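Local coordinates for protein C2 toxin component I (Clostridium botulinum, PDB 2J3X) that is the enzymatic component of a binary toxin and probably transfers ADP-ribose from NAD to actin in the host cell, at residues G251-D256 against A376-F381; L281-L286 against L344-T349. The protein carries 2 engineered substitutions. All coordinates share one frame; numbering follows the deposited sequence. Where two conformers were deposited one is given.

Both contacts lie in the C-terminal ADP-ribosyltransferase region, on the same side of the chain's centre. Their centres are about 10 Å apart. Along the chain the order is 251-256, 281-286, 344-349, 376-381, so contact 2 falls within the sequence that contact 1 spans. Each joins a helix to residues in or beside an outer strand of the same small antiparallel sheet. Helix 243-254 meets Ile378 and Phe381 near strand 375-377, and helix 273-286 meets Phe346 just before strand 347-350. Strand 389-392 runs between the two strands. Tyr252 packs on Ile282, and Ala376 on Leu286. The two contacts therefore adjoin, and both helices pack near the same three-stranded sheet.

Contact 1 (G251-D256 against A376-F381); sequences GYLHSD and AFIYGF
Leu253 reaches from the last turn of helix 243-254 to Ile378 and Phe381, and its methyl CD1 makes both contacts. The nearest CA atoms, those of Leu253 and Phe381, are still 9.1 Å apart, so side chains alone close the gap. Leu253 and Ile378 meet tip to tip, with Leu253 CD1 3.7 Å from Ile378 CG2. The same CD1 lies over one face of the Phe381 ring, 4.1 Å from its centroid and 25° off the ring normal. This is a CH-pi contact displaced toward the rim, and the closest ring atom, Phe381 CD2, is 3.7 Å from Leu253 CD1. The Leu253 and Phe381 side chains cross at about a right angle. Leu253 CG stands anti to its carbonyl carbon (chi1 -71°), which sends the branch out from the helix toward the other segment.

Residues 376-381 begin in strand 375-377 and lead into the connection toward strand 389-392. In this family that connection probably corresponds to the ADP-ribosylating turn-turn loop. The chain bends at Ile378, the centre of an inverse gamma turn closed by a weak bond from Tyr379 N to Phe377 O (2.9 Å). Gly380 follows with backbone angles that call for glycine, because a CB would be jammed against the carbonyl O of Tyr379. The bend brings Ile378 and Phe381 to the same methyl. Leu246 and Leu249 of helix 243-254 also touch Phe381.

The helix end itself is looser and more open to solvent. His254 and Ser255 are exposed and make no contact with 376-381. Here the helix ends through backbone bonds: Gly251 O accepts from Ser255 N and Asp256 N, both at 2.8 Å. Beyond it, Asp256 forms a salt bridge with Lys278.

Contact 2 (L281-L286 against L344-T349); sequences LISSAL and LSFSST
Strand 347-350, whose Ser-Thr-Ser sequence from Ser348 is consistent with the motif of this transferase family, is preceded by Phe346, whose ring packs on Ile282, Ser283 and Leu286 of helix 273-286. Ile282 covers one face. Its CG2 lies 3.8 Å from the Phe346 centroid, 21° off the normal, in a CH-pi contact. With CG1 beside the Ile282 backbone N (chi1 -63°), CG2 is turned to stand anti to that N, and this is the methyl that meets the ring. Ser283 comes to the ring edge, near the plane, with OG 3.5 Å from Phe346 CE1. The hydroxyl is not left to the ring alone, because Ser283 OG is hydrogen-bonded to Asn393 OD1. One turn on from Ile282, Leu286 approaches obliquely, its CD1 3.7 Å from Phe346 CD1. Tyr252 meets the Phe346 ring edge-to-face, and Ile260 and Leu264 of helix 257-265 also touch it. No hydrogen bond joins the two segments, so they meet by van der Waals and CH-pi contact. Beyond the ring, Ser347 and Thr349 pair with strand 389-392, and Ser348 O accepts from Arg299 NH1. The strand that Phe346 leads into thus carries what is probably the Ser-Thr-Ser motif of the ADP-ribosyltransferase fold.

Contact 1 (G251-D256 against A376-F381)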
loop_
_atom_site.group_PDB
_atom_site.type_symbol
_atom_site.label_atom_id
_atom_site.label_comp_id
_atom_site.label_asym_id
_atom_site.label_seq_id
_atom_site.Cartn_x
_atom_site.Cartn_y
_atom_site.Cartn_z
ATOM N N GLY A 251 7.687 -31.796 4.819
ATOM C CA GLY A 251 8.215 -31.917 6.192
ATOM C C GLY A 251 8.242 -30.548 6.834
ATOM O O GLY A 251 7.854 -30.383 7.990
ATOM N N TYR A 252 8.695 -29.546 6.063
ATOM C CA TYR A 252 8.756 -28.193 6.585
ATOM C C TYR A 252 7.376 -27.636 6.867
ATOM O O TYR A 252 7.157 -26.918 7.861
ATOM C CB TYR A 252 9.538 -27.299 5.625
ATOM C CG TYR A 252 9.657 -25.906 6.189
ATOM C CD1 TYR A 252 10.597 -25.616 7.211
ATOM C CD2 TYR A 252 8.772 -24.903 5.791
ATOM C CE1 TYR A 252 10.668 -24.325 7.771
ATOM C CE2 TYR A 252 8.838 -23.613 6.337
ATOM C CZ TYR A 252 9.805 -23.343 7.328
ATOM O OH TYR A 252 9.901 -22.109 7.868
ATOM N N LEU A 253 6.409 -27.960 6.011
ATOM C CA LEU A 253 5.075 -27.421 6.186
ATOM C C LEU A 253 4.350 -28.078 7.352
ATOM O O LEU A 253 3.472 -27.463 7.929
ATOM C CB LEU A 253 4.229 -27.617 4.925
ATOM C CG LEU A 253 4.642 -26.737 3.725
ATOM C CD1 LEU A 253 3.894 -27.207 2.445
ATOM C CD2 LEU A 253 4.476 -25.221 4.041
ATOM N N HIS A 254 4.738 -29.302 7.696
ATOM C CA HIS A 254 3.968 -30.085 8.682
ATOM C C HIS A 254 4.628 -30.393 10.007
ATOM O O HIS A 254 3.930 -30.353 11.035
ATOM C CB HIS A 254 3.448 -31.391 8.062
ATOM C CG HIS A 254 2.365 -31.159 7.062
ATOM N ND1 HIS A 254 2.548 -31.333 5.707
ATOM C CD2 HIS A 254 1.111 -30.672 7.215
ATOM C CE1 HIS A 254 1.432 -31.024 5.075
ATOM N NE2 HIS A 254 0.553 -30.600 5.964
ATOM N N SER A 255 5.918 -30.725 10.004
ATOM C CA SER A 255 6.512 -31.326 11.209
ATOM C C SER A 255 7.873 -30.819 11.637
ATOM O O SER A 255 8.154 -30.796 12.839
ATOM C CB SER A 255 6.604 -32.859 11.071
ATOM O OG SER A 255 7.002 -33.243 9.759
ATOM N N ASP A 256 8.732 -30.485 10.675
ATOM C CA ASP A 256 10.107 -30.039 10.836
ATOM C C ASP A 256 10.289 -28.527 10.992
ATOM O O ASP A 256 11.419 -28.055 11.093
ATOM C CB ASP A 256 10.851 -30.364 9.538
ATOM C CG ASP A 256 11.440 -31.740 9.519
ATOM O OD1 ASP A 256 10.814 -32.685 10.040
ATOM O OD2 ASP A 256 12.539 -31.874 8.945
ATOM N N ALA A 376 7.397 -19.828 -3.336
ATOM C CA ALA A 376 6.306 -20.510 -4.041
ATOM C C ALA A 376 5.031 -20.295 -3.281
ATOM O O ALA A 376 5.012 -20.283 -2.038
ATOM C CB ALA A 376 6.589 -22.025 -4.135
ATOM N N PHE A 377 3.946 -20.196 -4.027
ATOM C CA PHE A 377 2.619 -20.280 -3.388
ATOM C C PHE A 377 2.379 -21.745 -3.084
ATOM O O PHE A 377 2.583 -22.623 -3.920
ATOM C CB PHE A 377 1.561 -19.753 -4.388
ATOM C CG PHE A 377 0.177 -19.561 -3.828
ATOM C CD1 PHE A 377 -0.638 -20.672 -3.446
ATOM C CD2 PHE A 377 -0.329 -18.292 -3.702
ATOM C CE1 PHE A 377 -1.931 -20.478 -2.947
ATOM C CE2 PHE A 377 -1.646 -18.056 -3.239
ATOM C CZ PHE A 377 -2.476 -19.180 -2.880
ATOM N N ILE A 378 1.959 -22.003 -1.838
ATOM C CA ILE A 378 1.719 -23.368 -1.362
ATOM C C ILE A 378 0.337 -23.773 -1.852
ATOM O O ILE A 378 -0.688 -23.672 -1.137
ATOM C CB ILE A 378 1.885 -23.387 0.168
ATOM C CG1 ILE A 378 3.293 -22.878 0.543
ATOM C CG2 ILE A 378 1.611 -24.816 0.722
ATOM C CD1 ILE A 378 4.467 -23.622 -0.062
ATOM N N TYR A 379 0.326 -24.231 -3.111
ATOM C CA TYR A 379 -0.904 -24.646 -3.803
ATOM C C TYR A 379 -0.766 -26.128 -4.102
ATOM O O TYR A 379 0.280 -26.547 -4.585
ATOM C CB TYR A 379 -1.114 -23.855 -5.105
ATOM C CG TYR A 379 -2.462 -24.163 -5.733
ATOM C CD1 TYR A 379 -3.595 -23.516 -5.315
ATOM C CD2 TYR A 379 -2.591 -25.135 -6.751
ATOM C CE1 TYR A 379 -4.863 -23.829 -5.829
ATOM C CE2 TYR A 379 -3.877 -25.456 -7.288
ATOM C CZ TYR A 379 -4.994 -24.795 -6.819
ATOM O OH TYR A 379 -6.269 -25.078 -7.323
ATOM N N GLY A 380 -1.824 -26.902 -3.816
ATOM C CA GLY A 380 -1.768 -28.348 -4.150
ATOM C C GLY A 380 -1.460 -29.179 -2.909
ATOM O O GLY A 380 -1.420 -30.423 -2.981
ATOM N N PHE A 381 -1.260 -28.507 -1.781
ATOM C CA PHE A 381 -0.856 -29.162 -0.521
ATOM C C PHE A 381 -2.042 -29.335 0.443
ATOM O O PHE A 381 -2.702 -28.346 0.819
ATOM C CB PHE A 381 0.233 -28.324 0.154
ATOM C CG PHE A 381 1.513 -28.285 -0.609
ATOM C CD1 PHE A 381 1.723 -27.322 -1.601
ATOM C CD2 PHE A 381 2.517 -29.233 -0.368
ATOM C CE1 PHE A 381 2.950 -27.295 -2.340
ATOM C CE2 PHE A 381 3.705 -29.202 -1.083
ATOM C CZ PHE A 381 3.923 -28.240 -2.061
#

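Contact 2 (L281-L286 against L344-T349)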
loop_
_atom_site.group_PDB
_atom_site.type_symbol
_atom_site.label_atom_id
_atom_site.label_comp_id
_atom_site.label_asym_id
_atom_site.label_seq_id
_atom_site.Cartn_x
_atom_site.Cartn_y
_atom_site.Cartn_z
ATOM N N LEU A 281 17.206 -29.049 0.121
ATOM C CA LEU A 281 16.054 -29.501 -0.684
ATOM C C LEU A 281 14.895 -28.489 -0.666
ATOM O O LEU A 281 14.207 -28.341 -1.675
ATOM C CB LEU A 281 15.562 -30.899 -0.227
ATOM C CG LEU A 281 16.491 -32.067 -0.612
ATOM C CD1 LEU A 281 16.111 -33.358 0.164
ATOM C CD2 LEU A 281 16.422 -32.285 -2.076
ATOM N N ILE A 282 14.636 -27.840 0.472
ATOM C CA ILE A 282 13.530 -26.891 0.528
ATOM C C ILE A 282 13.881 -25.677 -0.337
ATOM O O ILE A 282 13.024 -25.191 -1.094
ATOM C CB ILE A 282 13.210 -26.489 1.949
ATOM C CG1 ILE A 282 12.752 -27.726 2.733
ATOM C CG2 ILE A 282 12.111 -25.419 2.021
ATOM C CD1 ILE A 282 12.925 -27.544 4.262
ATOM N N SER A 283 15.128 -25.200 -0.229
ATOM C CA SER A 283 15.544 -24.047 -1.048
ATOM C C SER A 283 15.504 -24.420 -2.513
ATOM O O SER A 283 15.040 -23.623 -3.323
ATOM C CB SER A 283 16.957 -23.555 -0.673
ATOM O OG SER A 283 16.944 -22.834 0.566
ATOM N N SER A 284 15.945 -25.647 -2.845
ATOM C CA SER A 284 15.914 -26.184 -4.200
ATOM C C SER A 284 14.439 -26.179 -4.713
ATOM O O SER A 284 14.131 -25.654 -5.801
ATOM C CB SER A 284 16.456 -27.651 -4.152
ATOM O OG SER A 284 16.572 -28.178 -5.434
ATOM N N ALA A 285 13.523 -26.706 -3.895
ATOM C CA ALA A 285 12.094 -26.741 -4.277
ATOM C C ALA A 285 11.567 -25.356 -4.530
ATOM O O ALA A 285 10.801 -25.127 -5.498
ATOM C CB ALA A 285 11.252 -27.398 -3.185
ATOM N N LEU A 286 11.930 -24.417 -3.652
ATOM C CA LEU A 286 11.401 -23.036 -3.775
ATOM C C LEU A 286 11.997 -22.312 -5.001
ATOM O O LEU A 286 11.470 -21.273 -5.420
ATOM C CB LEU A 286 11.611 -22.216 -2.481
ATOM C CG LEU A 286 10.831 -22.750 -1.281
ATOM C CD1 LEU A 286 11.231 -21.862 -0.039
ATOM C CD2 LEU A 286 9.315 -22.682 -1.634
ATOM N N LEU A 344 16.331 -15.086 8.731
ATOM C CA LEU A 344 17.354 -16.130 8.601
ATOM C C LEU A 344 16.806 -17.474 8.133
ATOM O O LEU A 344 17.447 -18.148 7.364
ATOM C CB LEU A 344 18.113 -16.292 9.939
ATOM C CG LEU A 344 19.099 -15.155 10.247
ATOM C CD1 LEU A 344 19.826 -15.454 11.588
ATOM C CD2 LEU A 344 20.080 -15.020 9.119
ATOM N N SER A 345 15.602 -17.810 8.554
ATOM C CA SER A 345 14.926 -18.992 8.092
ATOM C C SER A 345 14.012 -18.668 6.879
ATOM O O SER A 345 13.880 -17.506 6.467
ATOM C CB SER A 345 14.047 -19.585 9.194
ATOM O OG SER A 345 13.690 -20.926 8.860
ATOM N N PHE A 346 13.372 -19.708 6.366
ATOM C CA PHE A 346 12.236 -19.533 5.417
ATOM C C PHE A 346 11.157 -18.708 6.114
ATOM O O PHE A 346 11.013 -18.789 7.350
ATOM C CB PHE A 346 11.684 -20.906 5.031
ATOM C CG PHE A 346 12.729 -21.806 4.464
ATOM C CD1 PHE A 346 13.103 -21.712 3.126
ATOM C CD2 PHE A 346 13.409 -22.735 5.307
ATOM C CE1 PHE A 346 14.135 -22.522 2.616
ATOM C CE2 PHE A 346 14.413 -23.551 4.814
ATOM C CZ PHE A 346 14.772 -23.478 3.457
ATOM N N SER A 347 10.375 -17.946 5.362
ATOM C CA SER A 347 9.353 -17.148 6.034
ATOM C C SER A 347 8.043 -17.186 5.281
ATOM O O SER A 347 8.046 -17.180 4.037
ATOM C CB SER A 347 9.814 -15.710 6.302
ATOM O OG SER A 347 10.117 -15.002 5.113
ATOM N N SER A 348 6.948 -17.289 6.038
ATOM C CA SER A 348 5.615 -17.351 5.456
ATOM C C SER A 348 5.024 -15.951 5.258
ATOM O O SER A 348 5.151 -15.034 6.100
ATOM C CB SER A 348 4.671 -18.182 6.331
ATOM O OG SER A 348 4.518 -17.487 7.512
ATOM N N THR A 349 4.337 -15.810 4.120
ATOM C CA THR A 349 3.569 -14.600 3.806
ATOM C C THR A 349 2.261 -15.123 3.275
ATOM O O THR A 349 2.134 -16.324 3.011
ATOM C CB THR A 349 4.257 -13.758 2.660
ATOM O OG1 THR A 349 4.177 -14.498 1.420
ATOM C CG2 THR A 349 5.722 -13.443 2.985
#